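Local coordinates for protein regulator of polyketide synthase expression (Bifidobacterium adolescentis, PDB 3ONQ) that is of unknown function but probably binds DNA through a helix-turn-helix domain and regulates gene expression, at residues 211-216 / 221-226; 198-203 / 217-222; 203-208 / 240-245; 183-188 / 251-256; 168-171 / 176-179. All blocks are in the same frame, centred on the assembly; numbering follows the deposited sequence.

Contact 1. Residues 211-216 / 221-226; sequences SLENTA and VHPNTV
In the helix-turn-helix of this PucR-type domain, the bond from Val221 N to Ala216 O (3.2 Å), in the carbonyl plane on a lone pair, ties the turn back to helix 212-219. Ala216 CB faces Val221 O and also packs 3.8 Å from Pro223 CG, at the first turn of helix 223-237. Farther along, Val226 fills the angle between the helices. Its CG1 is pressed against Leu212 CD2, the two side chains sliding past each other at 3.4 Å, tighter than usual for carbons. The same CG1 meets Thr215 CG2 at 3.7 Å. Thr215 splits its two branches: CG2, anti to the backbone N, reaches Val226, whereas OG1 (chi1 -59°) turns back to Ser211 O at 2.8 Å. That oxygen is gripped twice, since Thr215 N comes to it from the other face of its plane. A glycine in place of Thr215 would probably leave a gap beside Val226 and cost Ser211 O its second donor. Side-chain N-caps open both helices, Ser211 OG taking Asn214 N and His222 ND1 taking Asn224 N. Two short-linked helices packed through apolar side chains, the second probably the recognition helix, are the arrangement of the helix-turn-helix motif.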
# COMPACT_ATOMS: atom_id res chain seq x y z
N SER B 211 36.94 -17.69 -8.54
CA SER B 211 38.30 -18.14 -8.24
C SER B 211 38.83 -17.48 -6.98
O SER B 211 38.93 -16.25 -6.93
CB SER B 211 39.23 -17.80 -9.39
OG SER B 211 40.58 -17.88 -8.95
N LEU B 212 39.16 -18.27 -5.97
CA LEU B 212 39.76 -17.71 -4.76
C LEU B 212 41.03 -16.95 -5.08
O LEU B 212 41.23 -15.83 -4.61
CB LEU B 212 40.10 -18.81 -3.76
CG LEU B 212 38.98 -19.28 -2.86
CD1 LEU B 212 39.55 -20.26 -1.85
CD2 LEU B 212 38.32 -18.10 -2.16
N GLU B 213 41.89 -17.57 -5.88
CA GLU B 213 43.19 -16.98 -6.18
C GLU B 213 43.07 -15.64 -6.87
O GLU B 213 43.73 -14.68 -6.48
CB GLU B 213 44.07 -17.92 -7.02
CG GLU B 213 44.70 -19.03 -6.20
CD GLU B 213 45.47 -18.49 -5.01
OE1 GLU B 213 45.33 -19.06 -3.91
OE2 GLU B 213 46.20 -17.48 -5.18
N ASN B 214 42.22 -15.58 -7.89
CA ASN B 214 42.06 -14.34 -8.64
C ASN B 214 41.43 -13.25 -7.80
O ASN B 214 41.71 -12.07 -7.99
CB ASN B 214 41.26 -14.55 -9.93
CG ASN B 214 41.95 -15.49 -10.90
OD1 ASN B 214 43.14 -15.78 -10.77
ND2 ASN B 214 41.20 -15.96 -11.89
N THR B 215 40.57 -13.65 -6.86
CA THR B 215 39.91 -12.70 -5.98
C THR B 215 40.95 -12.14 -5.01
O THR B 215 41.09 -10.93 -4.88
CB THR B 215 38.71 -13.35 -5.22
OG1 THR B 215 37.76 -13.85 -6.17
CG2 THR B 215 38.03 -12.33 -4.32
N ALA B 216 41.69 -13.03 -4.34
CA ALA B 216 42.83 -12.64 -3.51
C ALA B 216 43.77 -11.67 -4.23
O ALA B 216 44.17 -10.66 -3.68
CB ALA B 216 43.61 -13.87 -3.04
N VAL B 221 44.48 -9.44 -0.70
CA VAL B 221 44.34 -10.13 0.58
C VAL B 221 44.72 -11.59 0.40
O VAL B 221 44.82 -12.07 -0.73
CB VAL B 221 42.89 -10.07 1.14
CG1 VAL B 221 42.47 -8.64 1.40
CG2 VAL B 221 41.92 -10.76 0.19
N HIS B 222 44.93 -12.30 1.50
CA HIS B 222 45.24 -13.72 1.47
C HIS B 222 44.01 -14.49 1.00
O HIS B 222 42.88 -14.11 1.32
CB HIS B 222 45.61 -14.19 2.88
CG HIS B 222 46.28 -15.53 2.91
ND1 HIS B 222 45.60 -16.72 2.78
CD2 HIS B 222 47.59 -15.86 3.05
CE1 HIS B 222 46.45 -17.72 2.83
NE2 HIS B 222 47.66 -17.23 3.00
N PRO B 223 44.21 -15.58 0.23
CA PRO B 223 43.08 -16.42 -0.19
C PRO B 223 42.19 -16.88 0.97
O PRO B 223 40.97 -16.91 0.81
CB PRO B 223 43.78 -17.62 -0.84
CG PRO B 223 45.03 -17.01 -1.43
CD PRO B 223 45.47 -15.95 -0.44
N ASN B 224 42.79 -17.22 2.11
CA ASN B 224 42.03 -17.57 3.31
C ASN B 224 41.10 -16.47 3.75
O ASN B 224 40.04 -16.72 4.33
CB ASN B 224 42.96 -17.91 4.48
CG ASN B 224 43.67 -19.23 4.29
OD1 ASN B 224 43.30 -20.03 3.43
ND2 ASN B 224 44.70 -19.48 5.11
N THR B 225 41.49 -15.23 3.47
CA THR B 225 40.67 -14.10 3.86
C THR B 225 39.42 -14.04 2.98
O THR B 225 38.30 -13.80 3.47
CB THR B 225 41.46 -12.79 3.83
OG1 THR B 225 42.42 -12.83 4.89
CG2 THR B 225 40.55 -11.60 4.04
N VAL B 226 39.60 -14.28 1.68
CA VAL B 226 38.46 -14.37 0.78
C VAL B 226 37.55 -15.51 1.23
O VAL B 226 36.33 -15.36 1.29
CB VAL B 226 38.90 -14.64 -0.66
CG1 VAL B 226 37.66 -14.83 -1.56
CG2 VAL B 226 39.77 -13.49 -1.18

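Contact 2. Residues 198-203 / 217-222; sequences TYLTVS and KELNVH. With SO4 (sulfate ion), chain R.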
# COMPACT_ATOMS: atom_id res chain seq x y z
N THR B 198 32.78 -7.52 2.95
CA THR B 198 32.06 -8.71 2.48
C THR B 198 31.49 -8.53 1.07
O THR B 198 31.74 -9.33 0.19
CB THR B 198 30.94 -9.14 3.46
OG1 THR B 198 31.44 -9.15 4.80
CG2 THR B 198 30.42 -10.52 3.12
N TYR B 199 30.72 -7.46 0.87
CA TYR B 199 30.07 -7.21 -0.41
C TYR B 199 31.08 -7.10 -1.56
O TYR B 199 30.92 -7.71 -2.61
CB TYR B 199 29.24 -5.92 -0.36
CG TYR B 199 28.57 -5.57 -1.67
CD1 TYR B 199 27.32 -6.10 -1.99
CD2 TYR B 199 29.18 -4.73 -2.60
CE1 TYR B 199 26.69 -5.78 -3.19
CE2 TYR B 199 28.57 -4.43 -3.81
CZ TYR B 199 27.32 -4.95 -4.09
OH TYR B 199 26.70 -4.65 -5.27
N LEU B 200 32.12 -6.31 -1.35
CA LEU B 200 33.15 -6.17 -2.37
C LEU B 200 33.75 -7.52 -2.70
O LEU B 200 34.01 -7.82 -3.87
CB LEU B 200 34.23 -5.20 -1.91
CG LEU B 200 35.44 -5.06 -2.83
CD1 LEU B 200 35.02 -4.46 -4.17
CD2 LEU B 200 36.49 -4.19 -2.15
N THR B 201 33.95 -8.36 -1.68
CA THR B 201 34.62 -9.65 -1.87
C THR B 201 33.76 -10.63 -2.64
O THR B 201 34.25 -11.31 -3.54
CB THR B 201 35.06 -10.29 -0.54
OG1 THR B 201 35.87 -9.37 0.19
CG2 THR B 201 35.87 -11.57 -0.80
N VAL B 202 32.49 -10.72 -2.29
CA VAL B 202 31.56 -11.57 -3.03
C VAL B 202 31.45 -11.07 -4.48
O VAL B 202 31.51 -11.85 -5.43
CB VAL B 202 30.15 -11.53 -2.38
CG1 VAL B 202 29.13 -12.22 -3.27
CG2 VAL B 202 30.19 -12.17 -1.00
N SER B 203 31.27 -9.77 -4.64
CA SER B 203 31.12 -9.20 -5.97
C SER B 203 32.36 -9.53 -6.81
O SER B 203 32.26 -9.94 -7.97
CB SER B 203 30.97 -7.69 -5.86
OG SER B 203 30.90 -7.11 -7.15
N LYS B 217 44.13 -12.01 -5.46
CA LYS B 217 45.03 -11.19 -6.25
C LYS B 217 44.45 -9.79 -6.52
O LYS B 217 45.13 -8.78 -6.33
CB LYS B 217 45.35 -11.90 -7.57
CG LYS B 217 46.08 -11.06 -8.60
CD LYS B 217 46.34 -11.90 -9.86
CE LYS B 217 47.07 -11.10 -10.95
NZ LYS B 217 46.29 -9.95 -11.48
N GLU B 218 43.20 -9.75 -6.95
CA GLU B 218 42.49 -8.49 -7.19
C GLU B 218 42.39 -7.60 -5.95
O GLU B 218 42.53 -6.39 -6.04
CB GLU B 218 41.08 -8.77 -7.71
CG GLU B 218 40.83 -8.31 -9.12
CD GLU B 218 41.13 -6.83 -9.30
OE1 GLU B 218 40.28 -5.99 -8.95
OE2 GLU B 218 42.22 -6.52 -9.80
N LEU B 219 42.14 -8.21 -4.79
CA LEU B 219 41.86 -7.43 -3.59
C LEU B 219 43.05 -7.22 -2.67
O LEU B 219 42.94 -6.57 -1.63
CB LEU B 219 40.72 -8.09 -2.80
CG LEU B 219 39.35 -8.12 -3.48
CD1 LEU B 219 38.38 -8.92 -2.63
CD2 LEU B 219 38.83 -6.71 -3.74
N ASN B 220 44.20 -7.79 -3.04
CA ASN B 220 45.37 -7.74 -2.19
C ASN B 220 45.13 -8.28 -0.79
O ASN B 220 45.54 -7.67 0.19
CB ASN B 220 45.90 -6.30 -2.09
CG ASN B 220 46.41 -5.79 -3.42
OD1 ASN B 220 46.80 -6.56 -4.29
ND2 ASN B 220 46.41 -4.47 -3.58
N VAL B 221 44.48 -9.44 -0.70
CA VAL B 221 44.34 -10.13 0.58
C VAL B 221 44.72 -11.59 0.40
O VAL B 221 44.82 -12.07 -0.73
CB VAL B 221 42.89 -10.07 1.14
CG1 VAL B 221 42.47 -8.64 1.40
CG2 VAL B 221 41.92 -10.76 0.19
N HIS B 222 44.93 -12.30 1.50
CA HIS B 222 45.24 -13.72 1.47
C HIS B 222 44.01 -14.49 1.00
O HIS B 222 42.88 -14.11 1.32
CB HIS B 222 45.61 -14.19 2.88
CG HIS B 222 46.28 -15.53 2.91
ND1 HIS B 222 45.60 -16.72 2.78
CD2 HIS B 222 47.59 -15.86 3.05
CE1 HIS B 222 46.45 -17.72 2.83
NE2 HIS B 222 47.66 -17.23 3.00
S SO4 R . 28.67 -1.46 -6.38
O1 SO4 R . 29.67 -2.45 -6.78
O2 SO4 R . 29.08 -0.77 -5.15
O3 SO4 R . 28.49 -0.49 -7.46
O4 SO4 R . 27.40 -2.14 -6.15
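Leu219 spreads its two methyl branches over two neighbouring residues of helix 198-207. Its CD2 lies 3.8 Å from Leu200 CD2, the two leucines passing each other in opposite directions. The other branch, CD1, comes down obliquely on Thr201, 3.8 Å from OG1 and a little farther from CG2, so that a methyl packs against both arms of the threonine. Leu219 can straddle the pair because its CG stands beside the backbone N (chi1 -65°) and the chain then runs out extended, while Leu200 sends its own CG anti to N (chi1 174°) to meet it. The contact is packing without polar bonds between the two segments; the hydroxyl it brushes, Thr201 OG1, is hydrogen-bonded to Pro197 O, one turn back, and to Arg229 NH1 of helix 223-237. These bonds fix the rotation of the threonine and hence where its methyl lies. Leu219 is the last helical residue before Asn220, whose positive phi turns the chain away toward the next helix. One residue before Leu200, Tyr199 donates from OH to O4 of a sulfate at 2.8 Å, the oxygen lying at the ring edge. Arg190 and Arg258 also hold this ion, probably picked up from the crystallisation liquor, and Arg190 makes a cation-pi contact with the tyrosine. Helix 198-207 thus turns Leu200 and Thr201 to helix 212-219, while Thr198 and Val202 rest on helices 175-190 and 223-237, and Tyr199 on helix 244-261.

Contact 3. Residues 203-208 / 240-245; sequences STFLKY and DATDPR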
# COMPACT_ATOMS: atom_id res chain seq x y z
N SER B 203 31.27 -9.77 -4.64
CA SER B 203 31.12 -9.20 -5.97
C SER B 203 32.36 -9.53 -6.81
O SER B 203 32.26 -9.94 -7.97
CB SER B 203 30.97 -7.69 -5.86
OG SER B 203 30.90 -7.11 -7.15
N THR B 204 33.53 -9.32 -6.22
CA THR B 204 34.77 -9.53 -6.95
C THR B 204 34.94 -11.01 -7.26
O THR B 204 35.37 -11.37 -8.34
CB THR B 204 35.98 -9.04 -6.13
OG1 THR B 204 35.82 -7.65 -5.81
CG2 THR B 204 37.25 -9.23 -6.92
N PHE B 205 34.57 -11.86 -6.32
CA PHE B 205 34.72 -13.30 -6.50
C PHE B 205 33.89 -13.79 -7.68
O PHE B 205 34.37 -14.54 -8.50
CB PHE B 205 34.29 -14.00 -5.22
CG PHE B 205 34.34 -15.49 -5.28
CD1 PHE B 205 35.54 -16.16 -5.17
CD2 PHE B 205 33.19 -16.24 -5.42
CE1 PHE B 205 35.58 -17.53 -5.20
CE2 PHE B 205 33.24 -17.60 -5.45
CZ PHE B 205 34.43 -18.25 -5.34
N LEU B 206 32.65 -13.33 -7.77
CA LEU B 206 31.76 -13.70 -8.86
C LEU B 206 32.23 -13.19 -10.21
O LEU B 206 32.19 -13.89 -11.19
CB LEU B 206 30.34 -13.21 -8.57
CG LEU B 206 29.62 -13.86 -7.39
CD1 LEU B 206 28.33 -13.16 -7.10
CD2 LEU B 206 29.39 -15.33 -7.61
N LYS B 207 32.71 -11.95 -10.22
CA LYS B 207 33.19 -11.29 -11.42
C LYS B 207 34.38 -12.03 -12.00
O LYS B 207 34.52 -12.14 -13.20
CB LYS B 207 33.58 -9.86 -11.09
CG LYS B 207 34.15 -9.10 -12.25
CD LYS B 207 34.44 -7.66 -11.87
CE LYS B 207 35.17 -6.93 -12.98
NZ LYS B 207 35.26 -5.47 -12.74
N TYR B 208 35.22 -12.54 -11.12
CA TYR B 208 36.48 -13.15 -11.52
C TYR B 208 36.42 -14.65 -11.67
O TYR B 208 37.43 -15.32 -11.56
CB TYR B 208 37.62 -12.71 -10.61
CG TYR B 208 38.09 -11.33 -10.94
CD1 TYR B 208 37.42 -10.22 -10.45
CD2 TYR B 208 39.17 -11.12 -11.77
CE1 TYR B 208 37.83 -8.96 -10.76
CE2 TYR B 208 39.59 -9.86 -12.07
CZ TYR B 208 38.92 -8.78 -11.58
OH TYR B 208 39.32 -7.51 -11.89
N ASP B 240 25.82 -19.47 -0.56
CA ASP B 240 27.25 -19.79 -0.56
C ASP B 240 27.83 -19.55 -1.94
O ASP B 240 27.57 -20.30 -2.87
CB ASP B 240 27.42 -21.26 -0.18
CG ASP B 240 28.88 -21.70 -0.12
OD1 ASP B 240 29.77 -20.93 -0.54
OD2 ASP B 240 29.14 -22.83 0.35
N ALA B 241 28.64 -18.50 -2.07
CA ALA B 241 29.16 -18.14 -3.38
C ALA B 241 29.99 -19.26 -4.00
O ALA B 241 30.15 -19.29 -5.22
CB ALA B 241 29.97 -16.87 -3.29
N THR B 242 30.53 -20.17 -3.18
CA THR B 242 31.38 -21.24 -3.73
C THR B 242 30.55 -22.34 -4.41
O THR B 242 31.10 -23.21 -5.09
CB THR B 242 32.32 -21.88 -2.65
OG1 THR B 242 31.55 -22.63 -1.70
CG2 THR B 242 33.10 -20.80 -1.90
N ASP B 243 29.23 -22.29 -4.22
CA ASP B 243 28.34 -23.24 -4.89
C ASP B 243 27.75 -22.65 -6.16
O ASP B 243 27.20 -21.56 -6.14
CB ASP B 243 27.21 -23.66 -3.95
CG ASP B 243 26.24 -24.60 -4.62
OD1 ASP B 243 25.31 -24.12 -5.30
OD2 ASP B 243 26.40 -25.83 -4.47
N PRO B 244 27.85 -23.38 -7.28
CA PRO B 244 27.41 -22.84 -8.58
C PRO B 244 25.94 -22.36 -8.57
O PRO B 244 25.63 -21.33 -9.18
CB PRO B 244 27.59 -24.03 -9.53
CG PRO B 244 28.63 -24.87 -8.89
CD PRO B 244 28.43 -24.73 -7.40
N ARG B 245 25.05 -23.08 -7.90
CA ARG B 245 23.66 -22.63 -7.85
C ARG B 245 23.54 -21.34 -7.07
O ARG B 245 22.95 -20.38 -7.55
CB ARG B 245 22.75 -23.70 -7.24
CG ARG B 245 21.37 -23.19 -6.88
CD ARG B 245 20.60 -22.67 -8.10
NE ARG B 245 19.31 -22.10 -7.73
CZ ARG B 245 18.52 -21.43 -8.57
NH1 ARG B 245 18.86 -21.27 -9.83
NH2 ARG B 245 17.37 -20.93 -8.14
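Phe205 on Ala241 is a buried, largely apolar contact that joins the last turns of helix 198-207 to the reverse turn leading into helix 244-261. The phenyl ring is carried across with CG anti to the backbone N (chi1 178°), which points it at the turn. Its CD2 lies 3.9 Å from Ala241 CB, and the neighbouring CE2 is 3.5 Å from Ala241 O, which sits at the ring edge and in the ring plane. At the far end of the ring, CZ comes within 4.5 Å of Thr242 CG2, a looser approach at the exposed border. The surface offered to the ring is shaped by a type I beta turn from Asp240 to Asp243, closed by the bond from Asp243 N to Asp240 O. Asp240 stiffens it further. Its OD1 accepts from Thr242 N at 2.9 Å, an Asx turn, and from Thr242 OG1 at 2.7 Å, both donors coming from the same face of the carboxylate. Just beyond, Asp243 occupies the N-cap of helix 244-261, where its OD1 accepts from Asp246 N and, weakly, from Arg245 N. Leu230 of helix 223-237 and Thr215 of helix 212-219 also touch Phe205, placing the ring in the core of the helix-turn-helix domain, which probably binds DNA. Chemically, the ring gives Ala241 CB an apolar partner, while the slightly positive hydrogens of its edge probably attract the carbonyl oxygen; the polar work of holding the turn is done within it, by Asp240 with Thr242 and Asp243.

Contact 4. Residues 183-188 / 251-256; sequences RNVYQV and TTALAI. With SO4 (sulfate ion), chain O.
The Tyr186 ring meets helix 251-256 obliquely, with Ala253 O and Leu254 CA both approaching it at a slant. It belongs to the helical bundle of the C-terminal part of the chain, where helices 175-190 and 244-261 cross. The segment axes come within 8.5 Å and their directions differ by 75°, a steep crossing made close by an alanine. Tyr186 and Ala253 bring their CA atoms to 5.4 Å at this point. Tyr186 CB rests 3.6 Å from Ala253 O, and the ring, set anti to the backbone N (chi1 168°), runs on past the carbonyl until CD1 lies 4.2 Å from Leu254 CD2. Leu254 itself starts out away from the crossing, and its branched end swings back to reach the tyrosine. Beyond the ring, Tyr186 OH is hydrogen-bonded to Asp261 near the end of helix 244-261, so the side chain spans the crossing and is held at its tip. Beside it, Val185 CG1 packs 3.6 Å from Ala253 CB, so that the small methyl is met by one branch of a valine. A wider, pi-type turn at 183-186 runs through this part of the helix. Another face of helix 251-256 is turned to a second copy of the protein, where Thr252 OG1 is hydrogen-bonded to Tyr248 OH of the second subunit. On the outer side of helix 183-188, Asn184 ND2 donates to O3 of a sulfate, probably from the crystallisation liquor, at 3.1 Å, nearly straight at 167°.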
# COMPACT_ATOMS: atom_id res chain seq x y z
N ARG B 183 16.18 -7.08 -0.72
CA ARG B 183 16.19 -6.90 0.72
C ARG B 183 16.97 -7.97 1.46
O ARG B 183 17.75 -7.65 2.36
CB ARG B 183 14.76 -6.88 1.28
CG ARG B 183 13.89 -5.79 0.73
CD ARG B 183 14.37 -4.43 1.18
NE ARG B 183 13.49 -3.35 0.76
CZ ARG B 183 13.74 -2.06 1.01
NH1 ARG B 183 14.84 -1.71 1.67
NH2 ARG B 183 12.89 -1.13 0.59
N ASN B 184 16.74 -9.23 1.11
CA ASN B 184 17.27 -10.33 1.91
C ASN B 184 18.63 -10.83 1.46
O ASN B 184 19.27 -11.59 2.17
CB ASN B 184 16.31 -11.51 1.93
CG ASN B 184 14.97 -11.16 2.56
OD1 ASN B 184 14.84 -10.17 3.27
ND2 ASN B 184 13.96 -11.98 2.29
N VAL B 185 19.06 -10.44 0.27
CA VAL B 185 20.37 -10.89 -0.20
C VAL B 185 21.29 -9.69 -0.43
O VAL B 185 22.27 -9.51 0.31
CB VAL B 185 20.24 -11.77 -1.47
CG1 VAL B 185 21.60 -12.34 -1.86
CG2 VAL B 185 19.25 -12.90 -1.22
N TYR B 186 20.96 -8.86 -1.41
CA TYR B 186 21.80 -7.70 -1.75
C TYR B 186 22.03 -6.75 -0.58
O TYR B 186 23.16 -6.43 -0.25
CB TYR B 186 21.20 -6.95 -2.94
CG TYR B 186 21.81 -5.59 -3.21
CD1 TYR B 186 22.97 -5.45 -3.98
CD2 TYR B 186 21.20 -4.43 -2.72
CE1 TYR B 186 23.51 -4.18 -4.24
CE2 TYR B 186 21.73 -3.18 -2.98
CZ TYR B 186 22.88 -3.05 -3.74
OH TYR B 186 23.37 -1.79 -3.97
N GLN B 187 20.94 -6.30 0.04
CA GLN B 187 21.07 -5.35 1.14
C GLN B 187 21.72 -5.98 2.38
O GLN B 187 22.42 -5.30 3.12
CB GLN B 187 19.72 -4.70 1.49
CG GLN B 187 19.36 -3.57 0.55
CD GLN B 187 18.20 -2.72 1.07
OE1 GLN B 187 17.32 -3.22 1.78
NE2 GLN B 187 18.21 -1.43 0.74
N VAL B 188 21.50 -7.27 2.60
CA VAL B 188 22.12 -7.94 3.73
C VAL B 188 23.64 -8.03 3.50
O VAL B 188 24.42 -7.80 4.42
CB VAL B 188 21.52 -9.34 3.96
CG1 VAL B 188 22.37 -10.13 4.94
CG2 VAL B 188 20.09 -9.21 4.47
N THR B 251 24.63 -13.52 -7.95
CA THR B 251 24.87 -12.69 -9.13
C THR B 251 23.58 -11.95 -9.48
O THR B 251 23.59 -10.75 -9.78
CB THR B 251 25.35 -13.55 -10.32
OG1 THR B 251 26.55 -14.24 -9.94
CG2 THR B 251 25.63 -12.70 -11.56
N THR B 252 22.46 -12.66 -9.42
CA THR B 252 21.16 -12.07 -9.75
C THR B 252 20.81 -10.97 -8.75
O THR B 252 20.41 -9.87 -9.13
CB THR B 252 20.04 -13.12 -9.80
OG1 THR B 252 20.36 -14.13 -10.75
CG2 THR B 252 18.71 -12.47 -10.20
N ALA B 253 21.00 -11.27 -7.47
CA ALA B 253 20.75 -10.28 -6.43
C ALA B 253 21.58 -8.99 -6.64
O ALA B 253 21.09 -7.88 -6.42
CB ALA B 253 21.00 -10.88 -5.05
N LEU B 254 22.84 -9.14 -7.03
CA LEU B 254 23.70 -7.98 -7.22
C LEU B 254 23.18 -7.11 -8.36
O LEU B 254 23.21 -5.88 -8.27
CB LEU B 254 25.16 -8.37 -7.45
CG LEU B 254 25.94 -9.05 -6.31
CD1 LEU B 254 27.39 -9.32 -6.73
CD2 LEU B 254 25.92 -8.24 -5.05
N ALA B 255 22.70 -7.75 -9.43
CA ALA B 255 22.14 -7.02 -10.55
C ALA B 255 20.92 -6.22 -10.10
O ALA B 255 20.82 -5.02 -10.37
CB ALA B 255 21.77 -7.97 -11.72
N ILE B 256 20.00 -6.90 -9.41
CA ILE B 256 18.81 -6.25 -8.86
C ILE B 256 19.20 -5.04 -8.02
O ILE B 256 18.72 -3.93 -8.25
CB ILE B 256 17.98 -7.23 -7.98
CG1 ILE B 256 17.42 -8.37 -8.83
CG2 ILE B 256 16.82 -6.50 -7.32
CD1 ILE B 256 16.50 -7.88 -9.89
S SO4 O . 10.30 -11.93 3.99
O1 SO4 O . 10.89 -13.26 4.17
O2 SO4 O . 10.23 -11.25 5.28
O3 SO4 O . 11.12 -11.13 3.09
O4 SO4 O . 8.95 -12.08 3.45

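Contact 5. Residues 168-171 / 176-179; sequences ERAL and YARE
Arg178 NH2 reaches back to Ala170 by way of a water, donating to it at 2.8 Å, while the water is hydrogen-bonded to Ala170 O at 2.8 Å. Most of the rest is packing of methyl and methylene groups. Ala177 CB sits in the angle between the helices, 3.6 Å from Arg169 CB and 4.2 Å from Ala170 CB, and Arg178 CG lies alongside Ala170 CB. This is a helix-loop-helix corner: a very short link joins helix 166-172 to helix 175-190, which runs on into the C-terminal helical bundle, and paired alanines let the two approach closely, with Ala170 CA 5.2 Å from Ala177 CA. Arg169 bends at chi3 (51°), which folds its guanidinium over Ala177 CB, a methyl on one face, while Tyr176 CB meets NH2 at the edge (3.9 Å). That group is also held by the salt bridge from Arg169 NE to Asp174, in the link, and its chain packs on helix 132-149. A leucine in place of Arg169 would probably leave Asp174 without its charged mate and uncover part of Ala177. Arg178 has a salt bridge of its own to Asp175, and its NE donates to Leu171 O of the second subunit.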
# COMPACT_ATOMS: atom_id res chain seq x y z
N GLU B 168 14.70 -17.24 -11.03
CA GLU B 168 13.76 -17.65 -12.06
C GLU B 168 12.39 -16.96 -11.86
O GLU B 168 11.75 -16.53 -12.82
CB GLU B 168 13.61 -19.17 -12.10
CG GLU B 168 14.87 -19.90 -12.52
CD GLU B 168 15.91 -20.01 -11.41
OE1 GLU B 168 15.61 -19.68 -10.24
OE2 GLU B 168 17.02 -20.45 -11.72
N ARG B 169 11.97 -16.85 -10.60
CA ARG B 169 10.73 -16.14 -10.29
C ARG B 169 10.85 -14.68 -10.70
O ARG B 169 9.93 -14.12 -11.30
CB ARG B 169 10.39 -16.25 -8.80
CG ARG B 169 9.87 -17.64 -8.41
CD ARG B 169 9.83 -17.80 -6.90
NE ARG B 169 9.12 -16.69 -6.26
CZ ARG B 169 9.13 -16.45 -4.96
NH1 ARG B 169 9.78 -17.28 -4.14
NH2 ARG B 169 8.47 -15.41 -4.46
N ALA B 170 11.97 -14.06 -10.37
CA ALA B 170 12.20 -12.67 -10.77
C ALA B 170 12.15 -12.53 -12.29
O ALA B 170 11.55 -11.58 -12.81
CB ALA B 170 13.50 -12.14 -10.19
N LEU B 171 12.76 -13.47 -13.01
CA LEU B 171 12.70 -13.45 -14.49
C LEU B 171 11.26 -13.54 -15.02
O LEU B 171 10.96 -13.05 -16.11
CB LEU B 171 13.53 -14.59 -15.10
CG LEU B 171 15.06 -14.46 -14.96
CD1 LEU B 171 15.72 -15.79 -15.27
CD2 LEU B 171 15.59 -13.34 -15.86
N TYR B 176 7.55 -10.16 -5.66
CA TYR B 176 7.96 -10.70 -4.36
C TYR B 176 9.42 -11.19 -4.46
O TYR B 176 10.22 -10.99 -3.54
CB TYR B 176 7.05 -11.83 -3.89
CG TYR B 176 5.68 -11.39 -3.41
CD1 TYR B 176 5.54 -10.61 -2.27
CD2 TYR B 176 4.54 -11.76 -4.09
CE1 TYR B 176 4.29 -10.21 -1.82
CE2 TYR B 176 3.28 -11.36 -3.67
CZ TYR B 176 3.16 -10.59 -2.53
OH TYR B 176 1.91 -10.21 -2.10
N ALA B 177 9.76 -11.85 -5.57
CA ALA B 177 11.12 -12.37 -5.72
C ALA B 177 12.13 -11.24 -5.93
O ALA B 177 13.22 -11.28 -5.38
CB ALA B 177 11.20 -13.37 -6.86
N ARG B 178 11.76 -10.24 -6.72
CA ARG B 178 12.67 -9.11 -6.90
C ARG B 178 12.95 -8.48 -5.55
O ARG B 178 14.08 -8.13 -5.24
CB ARG B 178 12.07 -8.05 -7.81
CG ARG B 178 11.98 -8.42 -9.27
CD ARG B 178 11.24 -7.33 -10.03
NE ARG B 178 11.00 -7.68 -11.42
CZ ARG B 178 9.89 -7.42 -12.09
NH1 ARG B 178 8.87 -6.79 -11.51
NH2 ARG B 178 9.80 -7.78 -13.36
N GLU B 179 11.91 -8.30 -4.76
CA GLU B 179 12.04 -7.58 -3.50
C GLU B 179 12.91 -8.37 -2.54
O GLU B 179 13.80 -7.80 -1.90
CB GLU B 179 10.67 -7.29 -2.89
CG GLU B 179 10.74 -6.48 -1.60
CD GLU B 179 11.13 -5.02 -1.85
OE1 GLU B 179 11.19 -4.59 -3.03
OE2 GLU B 179 11.37 -4.30 -0.85
O HOH W 1 10.90 -9.83 -14.87

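How the contacts relate
From the N terminus, contact 5 closes first, a short loop between helices 166-172 and 175-190, before any other contact opens. Contact 4 then opens on helix 175-190 and closes last, on helix 244-261, enclosing contacts 1, 2 and 3. Contacts 2 and 3 open on helix 198-207 and cross, because 217-222 comes before 240-245 but after 203-208. Contact 1, nested inside contact 3, holds the helix-turn-helix together; contact 2 ties its first helix to helix 198-207, and contact 3 ties helix 198-207 to the turn before helix 244-261. Contact 4 fastens that domain to helix 175-190. Contacts 3 and 5, though in series, are bridged by the Arg245 to Glu168 salt bridge.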